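Local coordinates for Dr hemagglutinin structural subunit (Escherichia coli, PDB 1UT1), which forms the structural subunit of a fimbrial adhesin through which uropathogenic Escherichia coli binds the Dr blood group antigen and adheres to the upper urinary tract, at residues 17-23 against 136-142; 75-80 against 89-94; 9-15 against 142-148. The protein carries 3 engineered substitutions. The contacts are given in a common frame with arbitrary orientation. Where two conformers were deposited one is given. Numbering follows the deposited sequence.

The three contacts are nested along the chain: interaction 3 closes the outermost loop, interaction 1 lies inside it, and the hairpin of interaction 2 lies inside both. Strand 135-147 is common to interactions 1 and 3. Its first part pairs with strand 16-25 in interaction 1, its last part pairs with strand 10-14 in interaction 3, and the two contacts share Thr142. Interaction 2 pairs its neighbour 78-83 with 89-96. The centre of interaction 1 is about 12 Å from that of interaction 2, which it touches through Leu22 and Leu90, and about 19 Å from that of interaction 3. The C-terminal strand thus pairs with both N-terminal strands of this all-beta, immunoglobulin-like adhesin subunit.

Interaction 1 of 3, residues 17-23 against 136-142. With SO4 (sulfate ion), chain O.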
loop_
_atom_site.group_PDB
_atom_site.type_symbol
_atom_site.label_atom_id
_atom_site.label_comp_id
_atom_site.label_asym_id
_atom_site.label_seq_id
_atom_site.Cartn_x
_atom_site.Cartn_y
_atom_site.Cartn_z
ATOM N N THR A 17 -7.164 1.009 11.663
ATOM C CA THR A 17 -6.691 -0.350 11.509
ATOM C C THR A 17 -5.173 -0.422 11.544
ATOM O O THR A 17 -4.473 0.362 10.862
ATOM C CB THR A 17 -7.193 -0.904 10.160
ATOM O OG1 THR A 17 -8.627 -0.924 10.174
ATOM C CG2 THR A 17 -6.653 -2.332 9.881
ATOM N N GLY A 18 -4.669 -1.343 12.355
ATOM C CA GLY A 18 -3.237 -1.587 12.452
ATOM C C GLY A 18 -2.926 -2.928 11.764
ATOM O O GLY A 18 -3.591 -3.942 12.021
ATOM N N THR A 19 -1.895 -2.935 10.921
ATOM C CA THR A 19 -1.510 -4.145 10.224
ATOM C C THR A 19 -0.102 -4.530 10.661
ATOM O O THR A 19 0.820 -3.718 10.543
ATOM C CB THR A 19 -1.550 -3.901 8.708
ATOM O OG1 THR A 19 -2.873 -3.469 8.329
ATOM C CG2 THR A 19 -1.177 -5.167 7.939
ATOM N N THR A 20 0.036 -5.734 11.227
ATOM C CA THR A 20 1.323 -6.271 11.697
ATOM C C THR A 20 1.802 -7.275 10.670
ATOM O O THR A 20 1.082 -8.205 10.321
ATOM C CB THR A 20 1.146 -6.986 13.066
ATOM O OG1 THR A 20 0.755 -6.013 14.056
ATOM C CG2 THR A 20 2.461 -7.677 13.509
ATOM N N LYS A 21 2.975 -7.021 10.108
ATOM C CA LYS A 21 3.486 -7.815 9.006
ATOM C C LYS A 21 4.802 -8.446 9.381
ATOM O O LYS A 21 5.613 -7.856 10.145
ATOM C CB LYS A 21 3.705 -6.918 7.796
ATOM C CG LYS A 21 2.409 -6.369 7.206
ATOM C CD LYS A 21 2.680 -5.632 5.888
ATOM C CE LYS A 21 1.468 -4.798 5.451
ATOM N NZ LYS A 21 1.865 -3.503 4.806
ATOM N N LEU A 22 5.043 -9.630 8.829
ATOM C CA LEU A 22 6.298 -10.311 9.080
ATOM C C LEU A 22 6.610 -11.158 7.860
ATOM O O LEU A 22 5.773 -11.898 7.420
ATOM C CB LEU A 22 6.168 -11.234 10.335
ATOM C CG LEU A 22 7.361 -12.163 10.573
ATOM C CD1 LEU A 22 8.537 -11.372 10.958
ATOM C CD2 LEU A 22 7.054 -13.246 11.617
ATOM N N THR A 23 7.835 -11.074 7.353
ATOM C CA THR A 23 8.290 -11.991 6.327
ATOM C C THR A 23 9.151 -13.063 6.999
ATOM O O THR A 23 10.105 -12.753 7.732
ATOM C CB THR A 23 9.096 -11.268 5.244
ATOM O OG1 THR A 23 8.226 -10.352 4.554
ATOM C CG2 THR A 23 9.687 -12.278 4.264
ATOM N N ASN A 136 5.060 -14.222 3.429
ATOM C CA ASN A 136 4.648 -12.947 4.039
ATOM C C ASN A 136 3.396 -13.188 4.831
ATOM O O ASN A 136 2.418 -13.754 4.329
ATOM C CB ASN A 136 4.381 -11.886 2.953
ATOM C CG ASN A 136 5.555 -11.710 2.035
ATOM O OD1 ASN A 136 6.667 -11.430 2.488
ATOM N ND2 ASN A 136 5.366 -12.057 0.766
ATOM N N TYR A 137 3.434 -12.789 6.085
ATOM C CA TYR A 137 2.360 -13.056 7.024
ATOM C C TYR A 137 1.841 -11.749 7.543
ATOM O O TYR A 137 2.597 -10.818 7.730
ATOM C CB TYR A 137 2.919 -13.883 8.192
ATOM C CG TYR A 137 3.232 -15.306 7.792
ATOM C CD1 TYR A 137 2.320 -16.341 8.048
ATOM C CD2 TYR A 137 4.438 -15.620 7.161
ATOM C CE1 TYR A 137 2.583 -17.653 7.627
ATOM C CE2 TYR A 137 4.743 -16.940 6.786
ATOM C CZ TYR A 137 3.772 -17.934 6.953
ATOM O OH TYR A 137 4.055 -19.234 6.575
ATOM N N THR A 138 0.543 -11.709 7.820
ATOM C CA THR A 138 -0.105 -10.458 8.218
ATOM C C THR A 138 -1.164 -10.708 9.300
ATOM O O THR A 138 -1.897 -11.722 9.244
ATOM C CB THR A 138 -0.824 -9.798 6.933
ATOM O OG1 THR A 138 0.109 -9.698 5.837
ATOM C CG2 THR A 138 -1.339 -8.413 7.248
ATOM N N LEU A 139 -1.289 -9.748 10.230
ATOM C CA LEU A 139 -2.352 -9.752 11.228
ATOM C C LEU A 139 -2.949 -8.346 11.205
ATOM O O LEU A 139 -2.233 -7.354 11.362
ATOM C CB LEU A 139 -1.844 -10.053 12.637
ATOM C CG LEU A 139 -2.843 -9.724 13.764
ATOM C CD1 LEU A 139 -4.068 -10.627 13.686
ATOM C CD2 LEU A 139 -2.160 -9.896 15.127
ATOM N N THR A 140 -4.244 -8.256 10.928
ATOM C CA THR A 140 -4.890 -6.950 10.808
ATOM C C THR A 140 -5.900 -6.755 11.952
ATOM O O THR A 140 -6.727 -7.645 12.215
ATOM C CB THR A 140 -5.599 -6.860 9.447
ATOM O OG1 THR A 140 -4.625 -6.996 8.396
ATOM C CG2 THR A 140 -6.298 -5.527 9.304
ATOM N N LEU A 141 -5.782 -5.636 12.670
ATOM C CA LEU A 141 -6.638 -5.345 13.846
ATOM C C LEU A 141 -7.302 -3.981 13.671
ATOM O O LEU A 141 -6.642 -2.986 13.346
ATOM C CB LEU A 141 -5.809 -5.310 15.127
ATOM C CG LEU A 141 -5.123 -6.653 15.516
ATOM C CD1 LEU A 141 -4.050 -6.423 16.613
ATOM C CD2 LEU A 141 -6.151 -7.632 15.997
ATOM N N THR A 142 -8.603 -3.946 13.888
ATOM C CA THR A 142 -9.378 -2.722 13.709
ATOM C C THR A 142 -9.963 -2.309 15.044
ATOM O O THR A 142 -10.561 -3.120 15.746
ATOM C CB THR A 142 -10.549 -2.953 12.710
ATOM O OG1 THR A 142 -10.009 -3.297 11.428
ATOM C CG2 THR A 142 -11.418 -1.642 12.583
HETATM S S SO4 O . -0.068 0.579 10.698
HETATM O O1 SO4 O . 1.096 0.461 9.758
HETATM O O2 SO4 O . -1.108 1.500 10.202
HETATM O O3 SO4 O . -0.693 -0.775 10.759
HETATM O O4 SO4 O . 0.426 0.837 12.035
HETATM O O HOH W 1 -4.412 -5.265 6.545
HETATM O O HOH W 2 -1.753 -5.506 13.849
#
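Thr19 sets its methyl CG2 against CG2 of Thr138, 3.3 Å away, and two residues along Thr17 repeats the arrangement, its CG2 lying 3.3 Å from CG2 of Thr140. These methyls belong to a threonine-rich face that also carries Lys21, Thr23, Asn136 and Thr142. Beneath them the strands run antiparallel at 165°, their axes 4.6 Å apart. Hydrogen-bonded pairs Gly18-Leu141, Thr20-Leu139 and Leu22-Tyr137 alternate with non-hydrogen-bonded ones. Each bonded pair makes two bonds: Thr20 N to Leu139 O and Leu139 N to Thr20 O, for example, are both 2.8 Å. At one end Thr23 OG1 donates to Asn136 OD1 at 2.8 Å, while Asn136 ND2 is held by Asp84. A water joins the same face, 3.0 Å from Thr19 OG1 and 2.5 Å from Thr140 OG1.

The other face, with Thr20, Leu22, Tyr137, Leu139 and Leu141, is buried. Leu22, Tyr137 and Leu139 meet Leu81 of strand 78-83, and Thr20 and Leu22 reach Ile50. A second water lies 2.6 Å from Thr20 OG1 and donates to Leu139 O at 3.1 Å. The sulfate, probably from the crystallisation liquor, accepts a very short main-chain bond from Thr19 N (to O3, 2.5 Å) and another from Asp34 N of the third subunit. So one face is polar, with hydroxyls bonding Asn136 or water beside exposed Lys21; the other, three leucines and a tyrosine beside Thr20, is mostly apolar.

Interaction 2 of 3, residues 75-80 against 89-94; sequences EQGKFF and KLYVNI
Build a beta hairpin of strands 78-83 and 89-96 in which segments 78-80 and 89-94 run at 117°, splaying widely, axes 4.6 Å apart. Phe80 and Tyr91 form an antiparallel non-hydrogen-bonded pair, CA to CA 4.1 Å. One step outward Val92 N donates to Phe79 O at 3.1 Å, then a water bridges the gap, accepting from Phe79 N (2.9 Å) and donating to Val92 O (2.6 Å). Before this, a separate tight two-residue hairpin joins strand 74-75 to 78-83: Glu75 to Lys78 make its type I' turn, Gln76 and Gly77 at phi 54° and 64°, with Lys78 N bonded to Glu75 O at 2.9 Å and Glu75 N to Lys78 O at 3.0 Å.

Phe80 takes a p rotamer (chi1 38°, chi2 87°), and Lys89 lies along its face in an extended mttt conformation, CD 3.8 Å from the ring centroid and only 4° off the normal. That extension carries Lys89 NZ to Glu75 OE2, a 3.2 Å salt bridge. Tyr91 (m, chi2 98°) brings CE2 to 3.6 Å from Phe80 CD2, the rings meeting obliquely. On the face shared with Val92, Phe79 (m, chi2 100°) receives CD1 of Ile94 (mt) at 3.6 Å from its ring centroid, a CH-pi contact, and its CB sits 4.0 Å from Val92 CG2. With sparse backbone bonding, CH-pi contacts, apolar packing and an ion pair complete the join.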
loop_
_atom_site.group_PDB
_atom_site.type_symbol
_atom_site.label_atom_id
_atom_site.label_comp_id
_atom_site.label_asym_id
_atom_site.label_seq_id
_atom_site.Cartn_x
_atom_site.Cartn_y
_atom_site.Cartn_z
ATOM N N GLU A 75 -9.695 -18.111 14.433
ATOM C CA GLU A 75 -10.547 -19.282 14.417
ATOM C C GLU A 75 -10.486 -19.979 15.766
ATOM O O GLU A 75 -9.406 -20.201 16.304
ATOM C CB GLU A 75 -10.078 -20.247 13.348
ATOM C CG GLU A 75 -11.131 -20.576 12.326
ATOM C CD GLU A 75 -10.609 -21.506 11.265
ATOM O OE1 GLU A 75 -11.017 -21.369 10.088
ATOM O OE2 GLU A 75 -9.718 -22.312 11.596
ATOM N N GLN A 76 -11.642 -20.400 16.271
ATOM C CA GLN A 76 -11.666 -21.248 17.452
ATOM C C GLN A 76 -10.893 -20.619 18.609
ATOM O O GLN A 76 -10.056 -21.265 19.224
ATOM C CB GLN A 76 -11.074 -22.631 17.070
ATOM C CG GLN A 76 -10.380 -23.422 18.184
ATOM C CD GLN A 76 -8.882 -23.618 17.931
ATOM O OE1 GLN A 76 -8.335 -23.082 16.967
ATOM N NE2 GLN A 76 -8.249 -24.409 18.784
ATOM N N GLY A 77 -11.203 -19.363 18.916
ATOM C CA GLY A 77 -10.578 -18.663 20.041
ATOM C C GLY A 77 -9.067 -18.443 19.879
ATOM O O GLY A 77 -8.403 -18.015 20.816
ATOM N N LYS A 78 -8.550 -18.679 18.677
ATOM C CA LYS A 78 -7.118 -18.476 18.398
ATOM C C LYS A 78 -6.875 -17.393 17.353
ATOM O O LYS A 78 -7.572 -17.334 16.334
ATOM C CB LYS A 78 -6.469 -19.781 17.923
ATOM C CG LYS A 78 -6.248 -20.787 19.035
ATOM C CD LYS A 78 -5.636 -22.067 18.517
ATOM C CE LYS A 78 -5.466 -23.070 19.652
ATOM N NZ LYS A 78 -5.612 -22.419 20.994
ATOM N N PHE A 79 -5.848 -16.571 17.588
ATOM C CA PHE A 79 -5.430 -15.552 16.619
ATOM C C PHE A 79 -4.160 -16.055 15.919
ATOM O O PHE A 79 -3.332 -16.762 16.513
ATOM C CB PHE A 79 -5.058 -14.247 17.339
ATOM C CG PHE A 79 -6.230 -13.545 17.959
ATOM C CD1 PHE A 79 -6.487 -13.665 19.311
ATOM C CD2 PHE A 79 -7.076 -12.753 17.170
ATOM C CE1 PHE A 79 -7.555 -12.955 19.903
ATOM C CE2 PHE A 79 -8.156 -12.085 17.725
ATOM C CZ PHE A 79 -8.424 -12.216 19.088
ATOM N N PHE A 80 -3.966 -15.597 14.686
ATOM C CA PHE A 80 -2.753 -15.959 13.948
ATOM C C PHE A 80 -2.525 -14.972 12.845
ATOM O O PHE A 80 -3.494 -14.417 12.289
ATOM C CB PHE A 80 -2.845 -17.396 13.357
ATOM C CG PHE A 80 -4.218 -17.762 12.836
ATOM C CD1 PHE A 80 -4.590 -17.450 11.531
ATOM C CD2 PHE A 80 -5.143 -18.399 13.670
ATOM C CE1 PHE A 80 -5.879 -17.760 11.050
ATOM C CE2 PHE A 80 -6.463 -18.667 13.218
ATOM C CZ PHE A 80 -6.810 -18.368 11.903
ATOM N N LYS A 89 -0.737 -20.497 8.834
ATOM C CA LYS A 89 -0.952 -19.745 10.060
ATOM C C LYS A 89 0.301 -19.642 10.946
ATOM O O LYS A 89 1.060 -20.616 11.121
ATOM C CB LYS A 89 -2.072 -20.398 10.876
ATOM C CG LYS A 89 -3.394 -20.513 10.140
ATOM C CD LYS A 89 -4.346 -21.387 10.981
ATOM C CE LYS A 89 -5.691 -21.564 10.281
ATOM N NZ LYS A 89 -6.566 -22.462 11.084
ATOM N N LEU A 90 0.452 -18.482 11.583
ATOM C CA LEU A 90 1.483 -18.305 12.614
ATOM C C LEU A 90 0.726 -17.860 13.858
ATOM O O LEU A 90 0.232 -16.726 13.914
ATOM C CB LEU A 90 2.478 -17.235 12.184
ATOM C CG LEU A 90 3.602 -16.861 13.151
ATOM C CD1 LEU A 90 4.460 -18.124 13.475
ATOM C CD2 LEU A 90 4.493 -15.770 12.466
ATOM N N TYR A 91 0.507 -18.796 14.790
ATOM C CA TYR A 91 -0.313 -18.517 15.963
ATOM C C TYR A 91 0.387 -17.535 16.868
ATOM O O TYR A 91 1.584 -17.675 17.166
ATOM C CB TYR A 91 -0.590 -19.796 16.721
ATOM C CG TYR A 91 -1.513 -20.702 15.941
ATOM C CD1 TYR A 91 -1.011 -21.740 15.173
ATOM C CD2 TYR A 91 -2.884 -20.494 15.965
ATOM C CE1 TYR A 91 -1.865 -22.585 14.455
ATOM C CE2 TYR A 91 -3.737 -21.304 15.223
ATOM C CZ TYR A 91 -3.213 -22.335 14.461
ATOM O OH TYR A 91 -4.082 -23.197 13.796
ATOM N N VAL A 92 -0.397 -16.618 17.413
ATOM C CA VAL A 92 0.159 -15.618 18.309
ATOM C C VAL A 92 -0.686 -15.417 19.563
ATOM O O VAL A 92 -1.912 -15.618 19.547
ATOM C CB VAL A 92 0.309 -14.226 17.591
ATOM C CG1 VAL A 92 1.357 -14.304 16.459
ATOM C CG2 VAL A 92 -1.067 -13.693 17.039
ATOM N N ASN A 93 -0.039 -14.842 20.583
ATOM C CA ASN A 93 -0.731 -14.289 21.746
ATOM C C ASN A 93 -0.724 -12.784 21.606
ATOM O O ASN A 93 0.192 -12.212 21.023
ATOM C CB ASN A 93 -0.007 -14.646 23.027
ATOM C CG ASN A 93 -0.251 -16.067 23.440
ATOM O OD1 ASN A 93 -1.394 -16.552 23.421
ATOM N ND2 ASN A 93 0.823 -16.772 23.745
ATOM N N ILE A 94 -1.784 -12.164 22.093
ATOM C CA ILE A 94 -1.948 -10.711 22.050
ATOM C C ILE A 94 -2.085 -10.274 23.489
ATOM O O ILE A 94 -2.919 -10.809 24.227
ATOM C CB ILE A 94 -3.257 -10.359 21.297
ATOM C CG1 ILE A 94 -3.161 -10.883 19.842
ATOM C CG2 ILE A 94 -3.531 -8.875 21.343
ATOM C CD1 ILE A 94 -4.463 -10.661 19.008
HETATM O O HOH W 3 -4.014 -17.156 19.783
#

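Interaction 3 of 3, residues 9-15 against 142-148; sequences GSFTPSG and TGGYWAK. Engineered in segment 9-15: Gly9 (natural residue Ala), Ser10 (natural residue Gly). With EDO (1,2-ethanediol), chain N.
Five backbone hydrogen bonds join strands 10-14 and 142-147. Thr12 N donates to Tyr145 O at 2.8 Å and Tyr145 N to Thr12 O at 3.0 Å; Ala147 N reaches Ser10 O at 3.0 Å; Ser10 N to Ala147 O is modelled very short (2.5 Å), Ala147 O being less certainly placed; Ser14 N bonds Gly143 O at 3.0 Å. Gly9 and Ser10 are engineered. The strands, the chain's two ends, are antiparallel at 141°, axes 4.4 Å apart, with Phe11 opposite Trp146 as a non-hydrogen-bonded pair.

Thr12 (m) rests CB over the Tyr145 ring (p), 3.7 Å from its centroid, and a water links Thr12 OG1 (2.9 Å) to Tyr145 OH (3.3 Å). Phe11 (t) reaches along the partner strand toward Thr142, CE2 3.5 Å from Gly144 CA, where a CB would collide. At Gly15 the chain turns a corner; ethanediol, probably from the crystallisation liquor, accepts with O2 from Gly15 N (3.0 Å) and donates O1 to Gly15 O (2.5 Å).

Strand 10-14 lies in a predicted receptor-binding region; Ser14 OG bonds Glu26 and Cys28 of the third subunit, while Phe11 and Trp146 lean on strands 64-69 and 108-111, Trp146 stacking on Tyr110.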
loop_
_atom_site.group_PDB
_atom_site.type_symbol
_atom_site.label_atom_id
_atom_site.label_comp_id
_atom_site.label_asym_id
_atom_site.label_seq_id
_atom_site.Cartn_x
_atom_site.Cartn_y
_atom_site.Cartn_z
ATOM N N GLY A 9 -22.282 -10.837 22.866
ATOM C CA GLY A 9 -21.787 -9.460 22.720
ATOM C C GLY A 9 -21.534 -9.112 21.256
ATOM O O GLY A 9 -21.443 -9.990 20.401
ATOM N N SER A 10 -21.387 -7.828 20.963
ATOM C CA SER A 10 -21.134 -7.433 19.590
ATOM C C SER A 10 -20.068 -6.362 19.497
ATOM O O SER A 10 -19.954 -5.527 20.384
ATOM C CB SER A 10 -22.411 -6.952 18.934
ATOM O OG SER A 10 -22.631 -5.590 19.227
ATOM N N PHE A 11 -19.357 -6.354 18.368
ATOM C CA PHE A 11 -18.316 -5.373 18.106
ATOM C C PHE A 11 -18.814 -4.290 17.154
ATOM O O PHE A 11 -19.392 -4.584 16.101
ATOM C CB PHE A 11 -17.087 -6.063 17.493
ATOM C CG PHE A 11 -16.013 -5.109 17.047
ATOM C CD1 PHE A 11 -15.817 -4.838 15.692
ATOM C CD2 PHE A 11 -15.122 -4.571 17.972
ATOM C CE1 PHE A 11 -14.769 -3.971 15.266
ATOM C CE2 PHE A 11 -14.085 -3.722 17.563
ATOM C CZ PHE A 11 -13.925 -3.413 16.213
ATOM N N THR A 12 -18.587 -3.038 17.537
ATOM C CA THR A 12 -18.896 -1.891 16.692
ATOM C C THR A 12 -17.582 -1.300 16.156
ATOM O O THR A 12 -16.806 -0.746 16.916
ATOM C CB THR A 12 -19.600 -0.781 17.503
ATOM O OG1 THR A 12 -20.827 -1.273 18.041
ATOM C CG2 THR A 12 -19.898 0.393 16.607
ATOM N N PRO A 13 -17.360 -1.393 14.850
ATOM C CA PRO A 13 -16.142 -0.837 14.271
ATOM C C PRO A 13 -16.169 0.674 14.430
ATOM O O PRO A 13 -17.155 1.343 14.057
ATOM C CB PRO A 13 -16.247 -1.216 12.779
ATOM C CG PRO A 13 -17.145 -2.449 12.766
ATOM C CD PRO A 13 -18.136 -2.182 13.863
ATOM N N SER A 14 -15.114 1.228 15.016
ATOM C CA SER A 14 -15.045 2.682 15.245
ATOM C C SER A 14 -13.618 3.077 15.623
ATOM O O SER A 14 -13.264 3.131 16.795
ATOM C CB SER A 14 -16.031 3.132 16.351
ATOM O OG SER A 14 -16.003 4.551 16.448
ATOM N N GLY A 15 -12.800 3.287 14.610
ATOM C CA GLY A 15 -11.388 3.545 14.838
ATOM C C GLY A 15 -10.598 3.237 13.577
ATOM O O GLY A 15 -11.157 2.939 12.511
ATOM N N THR A 142 -8.603 -3.946 13.888
ATOM C CA THR A 142 -9.378 -2.722 13.709
ATOM C C THR A 142 -9.963 -2.309 15.044
ATOM O O THR A 142 -10.561 -3.120 15.746
ATOM C CB THR A 142 -10.549 -2.953 12.710
ATOM O OG1 THR A 142 -10.009 -3.297 11.428
ATOM C CG2 THR A 142 -11.418 -1.642 12.583
ATOM N N GLY A 143 -9.856 -1.026 15.356
ATOM C CA GLY A 143 -10.350 -0.499 16.622
ATOM C C GLY A 143 -11.838 -0.297 16.612
ATOM O O GLY A 143 -12.454 -0.039 15.562
ATOM N N GLY A 144 -12.421 -0.394 17.789
ATOM C CA GLY A 144 -13.860 -0.236 17.936
ATOM C C GLY A 144 -14.216 -0.491 19.387
ATOM O O GLY A 144 -13.384 -0.316 20.270
ATOM N N TYR A 145 -15.487 -0.788 19.650
ATOM C CA TYR A 145 -15.904 -1.048 21.036
ATOM C C TYR A 145 -16.852 -2.205 21.106
ATOM O O TYR A 145 -17.465 -2.593 20.096
ATOM C CB TYR A 145 -16.463 0.196 21.735
ATOM C CG TYR A 145 -17.637 0.815 21.036
ATOM C CD1 TYR A 145 -17.464 1.858 20.119
ATOM C CD2 TYR A 145 -18.934 0.380 21.311
ATOM C CE1 TYR A 145 -18.579 2.428 19.468
ATOM C CE2 TYR A 145 -20.045 0.939 20.664
ATOM C CZ TYR A 145 -19.862 1.984 19.790
ATOM O OH TYR A 145 -20.981 2.566 19.202
ATOM N N TRP A 146 -16.869 -2.853 22.255
ATOM C CA TRP A 146 -17.628 -4.081 22.392
ATOM C C TRP A 146 -18.730 -3.887 23.428
ATOM O O TRP A 146 -18.583 -3.101 24.377
ATOM C CB TRP A 146 -16.664 -5.210 22.810
ATOM C CG TRP A 146 -17.258 -6.593 22.887
ATOM C CD1 TRP A 146 -17.264 -7.554 21.899
ATOM C CD2 TRP A 146 -17.852 -7.193 24.037
ATOM N NE1 TRP A 146 -17.792 -8.730 22.390
ATOM C CE2 TRP A 146 -18.176 -8.529 23.696
ATOM C CE3 TRP A 146 -18.118 -6.739 25.336
ATOM C CZ2 TRP A 146 -18.728 -9.417 24.611
ATOM C CZ3 TRP A 146 -18.648 -7.623 26.248
ATOM C CH2 TRP A 146 -18.971 -8.945 25.879
ATOM N N ALA A 147 -19.824 -4.625 23.249
ATOM C CA ALA A 147 -20.896 -4.652 24.245
ATOM C C ALA A 147 -21.630 -5.992 24.223
ATOM O O ALA A 147 -21.671 -6.679 23.191
ATOM C CB ALA A 147 -21.863 -3.515 24.010
ATOM N N LYS A 148 -22.186 -6.386 25.377
ATOM C CA LYS A 148 -23.049 -7.580 25.449
ATOM C C LYS A 148 -24.447 -7.145 24.996
ATOM O O LYS A 148 -25.034 -6.299 25.714
ATOM C CB LYS A 148 -23.136 -8.097 26.900
ATOM C CG LYS A 148 -21.802 -8.178 27.587
ATOM C CD LYS A 148 -21.501 -9.597 28.037
ATOM C CE LYS A 148 -22.681 -10.134 28.773
ATOM N NZ LYS A 148 -23.225 -8.989 29.509
HETATM C C1 EDO N . -13.664 1.173 11.390
HETATM O O1 EDO N . -12.506 1.724 10.777
HETATM C C2 EDO N . -14.777 2.228 11.360
HETATM O O2 EDO N . -14.373 3.412 12.080
HETATM O O HOH W 4 -23.206 0.273 18.395
#